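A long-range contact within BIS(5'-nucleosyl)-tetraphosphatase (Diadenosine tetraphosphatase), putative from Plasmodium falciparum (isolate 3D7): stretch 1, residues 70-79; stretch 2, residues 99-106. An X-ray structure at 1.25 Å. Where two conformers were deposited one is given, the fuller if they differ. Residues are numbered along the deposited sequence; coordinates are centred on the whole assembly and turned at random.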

# COMPACT_ATOMS: atom_id res chain seq x y z
N GLY A 70 -5.06 9.44 -6.77
CA GLY A 70 -4.73 10.69 -7.43
C GLY A 70 -3.30 11.15 -7.20
O GLY A 70 -2.90 12.20 -7.69
N ILE A 71 -2.50 10.36 -6.49
CA ILE A 71 -1.13 10.75 -6.19
C ILE A 71 -0.18 10.16 -7.23
O ILE A 71 -0.09 8.93 -7.35
N ASN A 72 0.51 11.02 -7.97
CA ASN A 72 1.44 10.58 -9.00
C ASN A 72 2.85 10.45 -8.45
O ASN A 72 3.15 10.92 -7.35
N LYS A 73 3.73 9.81 -9.22
CA LYS A 73 5.05 9.46 -8.70
C LYS A 73 5.95 10.65 -8.42
O LYS A 73 6.91 10.52 -7.68
N ASP A 74 5.65 11.82 -8.98
CA ASP A 74 6.45 13.00 -8.67
C ASP A 74 6.25 13.42 -7.21
O ASP A 74 7.03 14.22 -6.69
N LYS A 75 5.22 12.89 -6.56
CA LYS A 75 4.92 13.25 -5.17
C LYS A 75 5.65 12.40 -4.15
O LYS A 75 5.61 12.69 -2.95
N TYR A 76 6.30 11.33 -4.59
CA TYR A 76 6.94 10.44 -3.63
C TYR A 76 8.30 9.96 -4.11
O TYR A 76 8.61 9.99 -5.30
N LYS A 77 9.11 9.55 -3.14
CA LYS A 77 10.43 9.01 -3.40
C LYS A 77 10.37 7.51 -3.31
O LYS A 77 10.08 6.96 -2.24
N LEU A 78 10.62 6.83 -4.42
CA LEU A 78 10.68 5.37 -4.41
C LEU A 78 11.90 4.95 -3.62
O LEU A 78 13.01 5.41 -3.88
N LEU A 79 11.69 4.07 -2.65
CA LEU A 79 12.79 3.60 -1.82
C LEU A 79 13.20 2.19 -2.20
O LEU A 79 12.47 1.47 -2.89
N TYR A 99 6.06 -2.01 -3.42
CA TYR A 99 7.28 -1.21 -3.53
C TYR A 99 7.14 -0.04 -2.58
O TYR A 99 6.17 0.70 -2.66
N LEU A 100 8.08 0.12 -1.66
CA LEU A 100 8.00 1.19 -0.67
C LEU A 100 8.29 2.56 -1.29
O LEU A 100 9.23 2.70 -2.07
N ALA A 101 7.51 3.56 -0.91
CA ALA A 101 7.78 4.93 -1.33
C ALA A 101 7.43 5.88 -0.21
O ALA A 101 6.50 5.62 0.55
N MET A 102 8.17 6.98 -0.09
CA MET A 102 7.85 7.97 0.92
C MET A 102 7.25 9.21 0.29
O MET A 102 7.84 9.86 -0.59
N LEU A 103 6.04 9.53 0.73
CA LEU A 103 5.35 10.71 0.30
C LEU A 103 6.11 11.90 0.86
O LEU A 103 6.37 11.96 2.06
N LEU A 104 6.47 12.84 -0.00
CA LEU A 104 7.33 13.94 0.39
C LEU A 104 6.55 15.08 1.07
O LEU A 104 7.09 15.78 1.93
N ASN A 105 5.29 15.24 0.70
CA ASN A 105 4.37 16.15 1.37
C ASN A 105 3.29 15.34 2.08
O ASN A 105 2.40 14.80 1.43
N ASN A 106 3.35 15.29 3.41
CA ASN A 106 2.40 14.48 4.18
C ASN A 106 0.95 14.75 3.85
O ASN A 106 0.11 13.87 3.98

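Strands 76-79 and 99-103 run antiparallel, and their backbones set which side chains can meet. Lys77 N donates to Met102 O and Met102 N to Lys77 O, both at 2.9 Å. Leu79 N donates to Leu100 O at 2.9 Å. Leu104 N donates to Lys75 O at 3.1 Å, which carries the pairing just past the strand.

Leu79 has the most surface covered by the other stretch. Its CA-to-CB bond points toward that stretch, and its rotamer is m, t. Leu79 CD1 lies 3.8 Å from Leu100 CD2 and 4.1 Å from Met102 CE. Leu100 is t, p. Met102 is t, t, m in the conformer given; a second was deposited. Met102 shares its face of the sheet with Lys77, whose extended all-t chain leads away.

Leu103 is next. It is buried, with rotamer t, p, and its end comes nearer the first stretch. Leu103 CD1 reaches Ile71 CG2 at 4.0 Å, Lys75 CB at 4.0 Å and Lys75 O at 3.5 Å. Ile71 is m, t and points toward the contact.

Tyr76, Leu78, Ala101 and Leu103 share one face. The small Ala101 touches two neighbours here: its CB is 3.5 Å from Tyr76 CD1, at an oblique approach to the ring, and 4.0 Å from Leu78 CD2. Tyr76 has chi1 p, and its end leads away.

Leu104, m, t, points toward the first stretch. Its CD1 lies 3.8 Å from Tyr76 C.

No side chain makes a polar bond across the contact. Lys75 NZ instead forms a salt bridge with Asp74 OD2 at 2.8 Å, within its own stretch. Two waters extend the backbone bonding. Water 1 donates to Lys75 O (2.7 Å) and accepts from Asn105 N (2.8 Å). Water 2 donates to Leu79 O (2.7 Å) and Leu100 O (2.9 Å).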

# COMPACT_ATOMS: atom_id res chain seq x y z
CB ILE A 71 -0.70 10.31 -4.78
CG1 ILE A 71 -1.62 10.93 -3.73
CG2 ILE A 71 0.75 10.66 -4.53
CD1 ILE A 71 -1.37 10.41 -2.32
CB ASN A 72 1.43 11.56 -10.18
CG ASN A 72 1.64 10.87 -11.50
OD1 ASN A 72 2.20 9.78 -11.58
ND2 ASN A 72 1.18 11.51 -12.57
CB LYS A 73 5.75 8.49 -9.65
CG LYS A 73 6.10 9.06 -10.99
CD LYS A 73 6.96 8.08 -11.77
CE LYS A 73 7.38 8.65 -13.11
NZ LYS A 73 8.26 7.70 -13.84
CB ASP A 74 6.11 14.16 -9.61
CG ASP A 74 4.68 14.61 -9.46
OD1 ASP A 74 3.78 13.84 -9.86
OD2 ASP A 74 4.45 15.72 -8.94
CB LYS A 75 3.42 13.13 -4.91
CG LYS A 75 2.57 13.99 -5.82
CD LYS A 75 2.95 15.45 -5.72
CE LYS A 75 1.96 16.33 -6.47
NZ LYS A 75 1.87 15.98 -7.91
CB TYR A 76 6.02 9.26 -3.27
CG TYR A 76 5.44 8.45 -4.42
CD1 TYR A 76 6.21 7.54 -5.13
CD2 TYR A 76 4.09 8.56 -4.74
CE1 TYR A 76 5.66 6.78 -6.14
CE2 TYR A 76 3.53 7.80 -5.74
CZ TYR A 76 4.32 6.92 -6.45
OH TYR A 76 3.76 6.16 -7.46
CB LYS A 77 11.44 9.55 -2.40
CG LYS A 77 12.84 9.04 -2.61
CD LYS A 77 13.75 9.54 -1.50
CE LYS A 77 15.16 8.99 -1.61
NZ LYS A 77 16.01 9.54 -0.52
CB LEU A 78 10.71 4.81 -5.83
CG LEU A 78 9.41 4.96 -6.63
CD1 LEU A 78 9.67 4.75 -8.12
CD2 LEU A 78 8.35 3.99 -6.13
CB LEU A 79 12.40 3.65 -0.34
CG LEU A 79 11.97 5.04 0.14
CD1 LEU A 79 11.55 4.99 1.60
CD2 LEU A 79 13.08 6.07 -0.07
CB TYR A 99 7.49 -0.71 -4.96
CG TYR A 99 7.44 -1.80 -6.01
CD1 TYR A 99 6.24 -2.18 -6.59
CD2 TYR A 99 8.59 -2.47 -6.40
CE1 TYR A 99 6.18 -3.18 -7.54
CE2 TYR A 99 8.54 -3.48 -7.36
CZ TYR A 99 7.33 -3.83 -7.91
OH TYR A 99 7.25 -4.82 -8.85
CB LEU A 100 8.99 0.92 0.46
CG LEU A 100 9.00 1.86 1.67
CD1 LEU A 100 7.69 1.82 2.45
CD2 LEU A 100 10.17 1.54 2.58
CB ALA A 101 6.99 5.28 -2.58
CB MET A 102 9.09 8.35 1.73
CG MET A 102 8.74 9.18 2.96
SD MET A 102 10.20 9.69 3.87
CE MET A 102 10.95 8.11 4.26
CB LEU A 103 3.91 10.69 0.79
CG LEU A 103 2.98 11.78 0.27
CD1 LEU A 103 2.78 11.67 -1.24
CD2 LEU A 103 1.67 11.68 1.01
CB LEU A 104 8.10 14.44 -0.85
CG LEU A 104 9.05 13.36 -1.37
CD1 LEU A 104 9.29 13.45 -2.88
CD2 LEU A 104 10.36 13.44 -0.62
CB ASN A 105 3.73 17.10 0.36
CG ASN A 105 2.57 17.87 0.95
OD1 ASN A 105 2.53 18.14 2.15
ND2 ASN A 105 1.62 18.23 0.10
CB ASN A 106 2.56 14.70 5.67
CG ASN A 106 3.71 13.94 6.24
OD1 ASN A 106 4.71 13.72 5.57
ND2 ASN A 106 3.57 13.52 7.50
O HOH W 1 4.38 14.84 -1.97
O HOH W 2 10.25 1.47 -4.46